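Cerato-platanin 1 (Moniliophthora perniciosa, PDB 3SUJ) is of unknown function but is a secreted, zinc-binding fungal protein of the cerato-platanin family, with a double-psi beta-barrel fold. Local coordinates at residues A[50-54]-A[55-59]; A[102-105]-A[106-110]. All blocks are in the same frame, centred on the assembly; numbering follows the deposited sequence.

Contact 1 (A[50-54]-A[55-59]). With ZN (zinc ion), chain E.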
ATOM      1  N   SER A  50      -7.030   3.771   4.728  1.00  8.30           N
ATOM      2  CA  SER A  50      -7.873   4.548   5.633  1.00  8.68           C
ATOM      3  C   SER A  50      -7.534   4.292   7.061  1.00  8.33           C
ATOM      4  O   SER A  50      -7.993   5.082   7.922  1.00  9.41           O
ATOM      5  CB  SER A  50      -9.331   4.335   5.291  1.00 10.87           C
ATOM      6  OG  SER A  50      -9.693   2.969   5.420  1.00 12.70           O
ATOM      7  N   ASP A  51      -6.721   3.315   7.397  1.00  7.34           N
ATOM      8  CA  ASP A  51      -6.244   3.101   8.770  1.00  8.99           C
ATOM      9  C   ASP A  51      -5.223   4.138   9.143  1.00  8.57           C
ATOM     10  O   ASP A  51      -4.876   4.241  10.296  1.00  9.66           O
ATOM     11  CB  ASP A  51      -5.620   1.717   8.934  1.00 10.55           C
ATOM     12  CG  ASP A  51      -6.649   0.630   9.086  1.00 15.95           C
ATOM     13  OD1 ASP A  51      -7.848   0.883   9.131  1.00 16.68           O
ATOM     14  OD2 ASP A  51      -6.183  -0.518   9.069  1.00 16.23           O
ATOM     15  N   ILE A  52      -4.694   4.901   8.175  1.00  8.36           N
ATOM     16  CA  ILE A  52      -3.808   6.035   8.485  1.00  8.85           C
ATOM     17  C   ILE A  52      -4.722   7.230   8.681  1.00  9.49           C
ATOM     18  O   ILE A  52      -5.189   7.816   7.697  1.00  8.78           O
ATOM     19  CB  ILE A  52      -2.832   6.278   7.380  1.00  9.63           C
ATOM     20  CG1 ILE A  52      -2.040   5.018   7.027  1.00 14.17           C
ATOM     21  CG2 ILE A  52      -1.897   7.512   7.666  1.00  9.60           C
ATOM     22  CD1 ILE A  52      -1.271   4.665   8.115  1.00 12.88           C
ATOM     23  N   ALA A  53      -5.039   7.563   9.921  1.00  8.48           N
ATOM     24  CA  ALA A  53      -6.075   8.583  10.196  1.00  9.16           C
ATOM     25  C   ALA A  53      -5.580   9.989   9.826  1.00  9.21           C
ATOM     26  O   ALA A  53      -6.397  10.837   9.423  1.00  9.87           O
ATOM     27  CB  ALA A  53      -6.457   8.561  11.693  1.00 11.95           C
ATOM     28  N   GLY A  54      -4.266  10.183   9.853  1.00  8.30           N
ATOM     29  CA  GLY A  54      -3.689  11.501   9.568  1.00  9.43           C
ATOM     30  C   GLY A  54      -2.280  11.436  10.019  1.00  8.31           C
ATOM     31  O   GLY A  54      -1.727  10.346  10.332  1.00  8.87           O
ATOM     32  N   TYR A  55      -1.630  12.593  10.092  1.00  9.27           N
ATOM     33  CA  TYR A  55      -0.250  12.692  10.504  1.00  9.92           C
ATOM     34  C   TYR A  55      -0.017  11.939  11.787  1.00  9.73           C
ATOM     35  O   TYR A  55      -0.778  11.961  12.742  1.00 10.98           O
ATOM     36  CB  TYR A  55       0.094  14.186  10.684  1.00 11.41           C
ATOM     37  CG  TYR A  55       1.584  14.445  11.041  1.00 13.00           C
ATOM     38  CD1 TYR A  55       2.602  14.348  10.123  1.00 15.24           C
ATOM     39  CD2 TYR A  55       1.881  14.754  12.307  1.00 14.18           C
ATOM     40  CE1 TYR A  55       3.921  14.619  10.539  1.00 16.41           C
ATOM     41  CE2 TYR A  55       3.162  14.953  12.792  1.00 13.10           C
ATOM     42  CZ  TYR A  55       4.145  14.890  11.895  1.00 13.45           C
ATOM     43  OH  TYR A  55       5.463  15.160  12.286  1.00 16.21           O
ATOM     44  N   ASN A  56       1.127  11.241  11.807  1.00 10.58           N
ATOM     45  CA  ASN A  56       1.650  10.514  12.970  1.00 12.80           C
ATOM     46  C   ASN A  56       0.769   9.329  13.418  1.00 11.13           C
ATOM     47  O   ASN A  56       0.885   8.871  14.523  1.00 12.41           O
ATOM     48  CB  ASN A  56       1.889  11.513  14.158  1.00 13.79           C
ATOM     49  CG  ASN A  56       3.264  11.379  14.781  1.00 20.71           C
ATOM     50  OD1 ASN A  56       4.003  10.410  14.530  1.00 20.35           O
ATOM     51  ND2 ASN A  56       3.603  12.369  15.656  1.00 21.39           N
ATOM     52  N   SER A  57      -0.043   8.783  12.521  1.00  9.76           N
ATOM     53  CA  SER A  57      -0.797   7.596  12.856  1.00  8.55           C
ATOM     54  C   SER A  57       0.137   6.455  13.296  1.00 10.47           C
ATOM     55  O   SER A  57       1.135   6.135  12.598  1.00  9.63           O
ATOM     56  CB  SER A  57      -1.472   7.091  11.590  1.00  9.77           C
ATOM     57  OG  SER A  57      -2.037   5.796  11.763  1.00  9.50           O
ATOM     58  N   PRO A  58      -0.250   5.685  14.317  1.00  9.86           N
ATOM     59  CA  PRO A  58       0.531   4.498  14.687  1.00 10.09           C
ATOM     60  C   PRO A  58       0.458   3.420  13.650  1.00 10.50           C
ATOM     61  O   PRO A  58       1.254   2.481  13.739  1.00 12.41           O
ATOM     62  CB  PRO A  58      -0.091   4.046  16.043  1.00 11.67           C
ATOM     63  CG  PRO A  58      -0.832   5.257  16.484  1.00 14.98           C
ATOM     64  CD  PRO A  58      -1.322   6.011  15.297  1.00 10.06           C
ATOM     65  N   ASN A  59      -0.468   3.490  12.707  1.00  9.27           N
ATOM     66  CA  ASN A  59      -0.485   2.525  11.602  1.00  9.69           C
ATOM     67  C   ASN A  59       0.520   2.859  10.512  1.00  8.89           C
ATOM     68  O   ASN A  59       0.689   2.062   9.554  1.00  9.95           O
ATOM     69  CB  ASN A  59      -1.889   2.420  11.017  1.00 10.51           C
ATOM     70  CG  ASN A  59      -2.818   1.725  11.988  1.00 10.48           C
ATOM     71  OD1 ASN A  59      -2.390   0.707  12.597  1.00 12.05           O
ATOM     72  ND2 ASN A  59      -4.012   2.194  12.134  1.00 10.33           N
TER
HETATM   73 ZN    ZN E 204      -7.737  -1.841   9.035  0.65 12.84          ZN
HETATM   74  O   HOH W   1      -9.190  -1.317  10.566  0.50  9.89           O
HETATM   75  O   HOH W   2      -4.443   6.218  12.676  1.00 13.72           O
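Asp51 and Ile52 meet Ser57 and Asn59 in a local contact across a tight turn, within the loop that joins strand 47-49 to strand 63-68. A type II beta turn from Gly54 to Ser57 reverses the chain, with Ser57 N bonded to Gly54 O at 3.2 Å. The main cross-link is from Asn59 ND2 to Asp51 O, 2.9 Å and nearly straight at 166°. It lies in the amide plane of Asn59 but reaches the carbonyl from above its plane. With CG beside the backbone N (chi1 -70°), the amide of Asn59 is set over to Asp51 O; its CB packs 3.7 Å from Ile52 CD1. Ser57 OG accepts from Asn59 N at 2.9 Å, an ST turn. Water 2 bonds to that hydroxyl and to Ala53 N. Replacing Asn59 by an alanine would probably leave Asp51 O without its amide donor and Lys117 without its acceptor here. The carboxylate of Asp51 binds zinc, OD2 at 2.0 Å from the metal, and a zinc-bound water donates to OD1. Around the loop, Arg85 bonds to the carbonyls of Ser50 and Ile52, Tyr55 OH bonds to Asp25, and Asn59 OD1 takes Lys117 NZ from strand 111-118.

Contact 2 (A[102-105]-A[106-110]). With NA (sodium ion), chain H.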
ATOM      1  N   ASN A 102      -3.281 -10.037 -11.702  1.00 13.22           N
ATOM      2  CA  ASN A 102      -2.771 -10.563 -12.983  1.00 14.97           C
ATOM      3  C   ASN A 102      -2.879  -9.564 -14.161  1.00 13.87           C
ATOM      4  O   ASN A 102      -3.421  -9.863 -15.202  1.00 15.37           O
ATOM      5  CB  ASN A 102      -3.364 -11.945 -13.319  1.00 18.32           C
ATOM      6  CG  ASN A 102      -2.564 -12.656 -14.422  1.00 21.47           C
ATOM      7  OD1 ASN A 102      -1.381 -12.322 -14.683  1.00 26.98           O
ATOM      8  ND2 ASN A 102      -3.241 -13.517 -15.132  1.00 27.28           N
ATOM      9  N   LYS A 103      -2.398  -8.361 -13.880  1.00 12.11           N
ATOM     10  CA  LYS A 103      -2.187  -7.300 -14.872  1.00 13.80           C
ATOM     11  C   LYS A 103      -3.509  -6.641 -15.279  1.00 12.10           C
ATOM     12  O   LYS A 103      -3.660  -6.187 -16.428  1.00 14.05           O
ATOM     13  CB  LYS A 103      -1.431  -7.791 -16.132  1.00 14.94           C
ATOM     14  CG  LYS A 103      -0.143  -8.417 -15.671  1.00 17.50           C
ATOM     15  CD  LYS A 103       0.697  -8.901 -16.884  1.00 22.72           C
ATOM     16  CE  LYS A 103       1.969  -9.484 -16.295  1.00 24.39           C
ATOM     17  NZ  LYS A 103       2.975  -9.853 -17.361  1.00 30.99           N
ATOM     18  N   ARG A 104      -4.469  -6.552 -14.371  1.00 11.47           N
ATOM     19  CA  ARG A 104      -5.780  -5.984 -14.655  1.00 10.89           C
ATOM     20  C   ARG A 104      -6.076  -4.763 -13.791  1.00  9.14           C
ATOM     21  O   ARG A 104      -7.265  -4.418 -13.643  1.00 10.46           O
ATOM     22  CB  ARG A 104      -6.833  -7.062 -14.422  1.00 13.25           C
ATOM     23  CG  ARG A 104      -6.659  -8.246 -15.349  1.00 14.11           C
ATOM     24  CD  ARG A 104      -7.660  -9.338 -15.044  1.00 20.99           C
ATOM     25  NE  ARG A 104      -8.910  -8.864 -15.571  1.00 19.02           N
ATOM     26  CZ  ARG A 104     -10.107  -9.270 -15.138  1.00 22.34           C
ATOM     27  NH1 ARG A 104     -10.170 -10.140 -14.169  1.00 23.54           N
ATOM     28  NH2 ARG A 104     -11.187  -8.761 -15.716  1.00 23.68           N
ATOM     29  N   ALA A 105      -5.084  -4.076 -13.311  1.00  8.86           N
ATOM     30  CA  ALA A 105      -5.334  -2.938 -12.404  1.00  9.52           C
ATOM     31  C   ALA A 105      -6.174  -1.832 -13.099  1.00 10.24           C
ATOM     32  O   ALA A 105      -7.183  -1.404 -12.620  1.00 10.04           O
ATOM     33  CB  ALA A 105      -4.071  -2.350 -11.946  1.00 10.37           C
ATOM     34  N   GLU A 106      -5.693  -1.297 -14.173  1.00  8.96           N
ATOM     35  CA  GLU A 106      -6.403  -0.325 -15.000  1.00 10.12           C
ATOM     36  C   GLU A 106      -7.754  -0.792 -15.470  1.00  9.99           C
ATOM     37  O   GLU A 106      -8.763  -0.055 -15.329  1.00 10.95           O
ATOM     38  CB  GLU A 106      -5.516   0.093 -16.189  1.00 13.17           C
ATOM     39  CG  GLU A 106      -6.027   1.271 -17.040  1.00 18.52           C
ATOM     40  CD  GLU A 106      -4.936   1.804 -18.027  1.00 21.24           C
ATOM     41  OE1 GLU A 106      -3.813   1.229 -18.232  1.00 25.77           O
ATOM     42  OE2 GLU A 106      -5.180   2.882 -18.586  1.00 27.84           O
ATOM     43  N   GLU A 107      -7.881  -2.006 -15.961  1.00  9.94           N
ATOM     44  CA  GLU A 107      -9.159  -2.492 -16.354  1.00 11.27           C
ATOM     45  C   GLU A 107     -10.188  -2.518 -15.241  1.00 10.12           C
ATOM     46  O   GLU A 107     -11.310  -2.028 -15.349  1.00 11.82           O
ATOM     47  CB  GLU A 107      -8.956  -3.909 -16.944  1.00 13.99           C
ATOM     48  CG  GLU A 107     -10.224  -4.577 -17.193  1.00 16.42           C
ATOM     49  CD  GLU A 107     -10.125  -6.098 -17.294  1.00 22.81           C
ATOM     50  OE1 GLU A 107      -9.008  -6.670 -17.389  1.00 22.20           O
ATOM     51  OE2 GLU A 107     -11.185  -6.734 -17.289  1.00 27.44           O
ATOM     52  N   LEU A 108      -9.828  -3.022 -14.061  1.00 10.27           N
ATOM     53  CA  LEU A 108     -10.750  -3.147 -12.935  1.00  9.80           C
ATOM     54  C   LEU A 108     -10.942  -1.846 -12.172  1.00  9.58           C
ATOM     55  O   LEU A 108     -12.042  -1.554 -11.730  1.00  9.75           O
ATOM     56  CB  LEU A 108     -10.274  -4.287 -11.999  1.00 10.39           C
ATOM     57  CG  LEU A 108     -10.301  -5.670 -12.681  1.00 11.66           C
ATOM     58  CD1 LEU A 108      -9.594  -6.771 -11.862  1.00 15.30           C
ATOM     59  CD2 LEU A 108     -11.729  -6.043 -13.038  1.00 18.28           C
ATOM     60  N   GLY A 109      -9.856  -1.140 -11.995  1.00  8.88           N
ATOM     61  CA  GLY A 109      -9.902   0.147 -11.297  1.00  9.65           C
ATOM     62  C   GLY A 109      -9.869  -0.010  -9.775  1.00  9.16           C
ATOM     63  O   GLY A 109      -8.947   0.403  -9.105  1.00  9.33           O
ATOM     64  N   THR A 110     -10.927  -0.636  -9.270  1.00  9.85           N
ATOM     65  CA  THR A 110     -11.125  -0.920  -7.787  1.00  9.07           C
ATOM     66  C   THR A 110     -11.615  -2.351  -7.623  1.00 11.04           C
ATOM     67  O   THR A 110     -12.491  -2.756  -8.425  1.00 12.39           O
ATOM     68  CB  THR A 110     -12.107   0.060  -7.189  1.00  9.22           C
ATOM     69  OG1 THR A 110     -11.541   1.391  -7.322  1.00  9.84           O
ATOM     70  CG2 THR A 110     -12.368  -0.225  -5.706  1.00 11.06           C
TER
HETATM   71 NA    NA H 207      -2.832   2.256 -19.667  1.00 16.27          NA
HETATM   72  O   HOH W   3      -5.587  -3.528 -17.053  1.00 15.56           O
HETATM   73  O   HOH W   4      -6.394  -5.782 -18.259  1.00 21.26           O
HETATM   74  O   HOH W   5      -4.313   3.902 -20.348  1.00 25.77           O
HETATM   75  O   HOH W   6      -0.918   1.534 -19.619  1.00 33.63           O
HETATM   76  O   HOH W   7      -3.355   1.174 -21.149  1.00 38.89           O
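Arg104 and Glu107 cross obliquely at the first turn of a short surface helix. The guanidinium grips the carboxylate side-on with two nitrogens, one to each oxygen. NE reaches Glu107 OE1 at 2.9 Å, and NH2 reaches Glu107 OE2 at 2.6 Å. Both oxygens lie close to the guanidinium plane, at its edge. The carboxylate is turned against that plane by 52°, and both donors come in from above the carboxylate plane. The arginine chain bends at chi3 (75°), which swings the guanidinium round to the acid. The chain of Glu107 is extended beyond CG and carries its carboxylate back to the arginine. Water 4 also donates to Glu107 OE1.

Leu108 covers part of one guanidinium face. Its CD1 sits 4.0 Å above the plane, offset toward the rim, and CD2 is 3.9 Å from Arg104 NH2. CD1 also packs on the aliphatic root of the arginine, 3.8 Å from Arg104 CB.

Arg104 holds the N-cap position of helix 105-108. Its backbone O takes Leu108 N at 2.9 Å, and Ala105 O takes Gly109 N at 2.8 Å. Gly109 then leaves the helix with positive phi. Just before the helix, Asn102 closes helix 94-101 in a Schellman motif. Two side chains of that preceding helix tie the junction down: Thr101 OG1 bonds to Arg104 N and Asp98 OD1 to Ala105 N.

Glu106 points its carboxylate away from the arginine. Both of its oxygens bind an ion modelled as sodium, together with three waters. OE1 lies 2.0 Å from it, short for sodium, which leaves the details of this site doubtful. On the barrel side, Ala105 and Glu106 touch Tyr7 of strand 3-7, while Thr110 OG1 bonds to Ser6 OG.

Overall arrangement
Contact 1 and contact 2 lie on opposite sides of the chain's centre. Their own centres are 26 Å apart, and their nearest atoms about 12 Å apart, so they do not touch. They follow in series along the chain, both within the cerato-platanin sequence. Each carries a metal on an acidic side chain, but the modelled metals differ: zinc at 50-59, sodium at 102-110. Contact 1 holds a zinc-binding residue. The side chain of Asp51 is about 10 Å from that of Glu88, which belongs to a different zinc site, and about 3 Å from an acetate ion, probably from the crystallisation liquor. Contact 2 is remote from the zinc-binding residues. It leads into strand 111-118, whose Lys117 bonds to contact 1.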